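Local coordinates for diketoreductase (Acinetobacter baylyi, PDB 4E12) that reduces dicarbonyl compounds with NADH and belongs to the 3-hydroxyacyl-CoA dehydrogenase family, at the interface of chains A and B. Numbering follows the deposited sequence. Chains: chain A/B, Diketoreductase.

The interface of chains A and B. Residues chain A 152-153, 180, 193; chain B 224-225.
The C-terminal end of helix 215-226 of chain B, carrying B:Ile224 and B:Gly225, is set against the starts of two strands of chain A's NAD-binding domain and the first turn of helix 193-209. B:Ile224 has the largest buried surface among the residues here, 51 Å², and its two branches go to different strands. Its gamma-methyl CG2 meets the methyl CG2 of A:Thr153 at 3.5 Å, the two side chains running past each other in opposite directions. A:Thr153 shows carbon rather than oxygen to the isoleucine because its OG1 sits between backbone N and carbonyl carbon (chi1 56°), leaving CG2 beside the N and pointed across the boundary. The longer branch of B:Ile224 is extended (chi2 -178°) and brings the delta-methyl CD1 tip to tip against A:Val180, 3.9 Å from the valine's CG2. That same CD1 lies 4.1 Å from CG1 of A:Val180, so the terminal methyl faces the fork of the valine. A:Asn152 flanks the spot more loosely, its amide oxygen OD1 4.3 Å from CG2 of B:Ile224. One residue on, bare backbone is offered: CA of B:Gly225 lies 4.2 Å from the methyl CD1 of A:Leu193. The patch thus sets a helix end of one subunit against strand starts of the other's NAD-binding domain, with helix 193-209 touching it lightly at one flank; the two-fold dimer of the deposited assembly, possibly the biological unit, repeats it with the chains exchanged.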
# COMPACT_ATOMS: atom_id res chain seq x y z
N ASN A 152 -4.20 17.33 -0.67
CA ASN A 152 -4.05 18.44 0.26
C ASN A 152 -3.52 18.07 1.64
O ASN A 152 -3.99 18.59 2.65
CB ASN A 152 -5.35 19.23 0.39
CG ASN A 152 -6.49 18.39 0.90
OD1 ASN A 152 -6.59 17.19 0.61
ND2 ASN A 152 -7.36 18.99 1.69
N THR A 153 -2.55 17.17 1.71
CA THR A 153 -1.87 16.95 2.98
C THR A 153 -0.72 17.93 3.15
O THR A 153 -0.09 18.35 2.18
CB THR A 153 -1.32 15.52 3.10
OG1 THR A 153 -0.46 15.25 1.99
CG2 THR A 153 -2.47 14.52 3.14
N VAL A 180 -4.88 19.26 5.07
CA VAL A 180 -5.04 18.37 6.21
C VAL A 180 -3.67 18.23 6.85
O VAL A 180 -2.77 17.66 6.24
CB VAL A 180 -5.49 16.98 5.76
CG1 VAL A 180 -5.52 16.02 6.95
CG2 VAL A 180 -6.86 17.06 5.11
N LEU A 193 3.96 9.84 4.25
CA LEU A 193 3.46 9.27 2.99
C LEU A 193 4.52 8.50 2.19
O LEU A 193 4.29 7.35 1.79
CB LEU A 193 2.84 10.35 2.10
CG LEU A 193 2.36 9.82 0.76
CD1 LEU A 193 1.35 8.68 0.92
CD2 LEU A 193 1.79 10.97 -0.04
N ILE B 224 -5.70 9.46 2.08
CA ILE B 224 -5.67 10.69 1.30
C ILE B 224 -4.63 10.63 0.19
O ILE B 224 -4.87 11.07 -0.93
CB ILE B 224 -5.40 11.91 2.20
CG1 ILE B 224 -6.55 12.08 3.19
CG2 ILE B 224 -5.17 13.16 1.36
CD1 ILE B 224 -6.42 13.28 4.10
N GLY B 225 -3.46 10.08 0.52
CA GLY B 225 -2.36 10.07 -0.42
C GLY B 225 -2.48 9.09 -1.55
O GLY B 225 -1.92 9.31 -2.63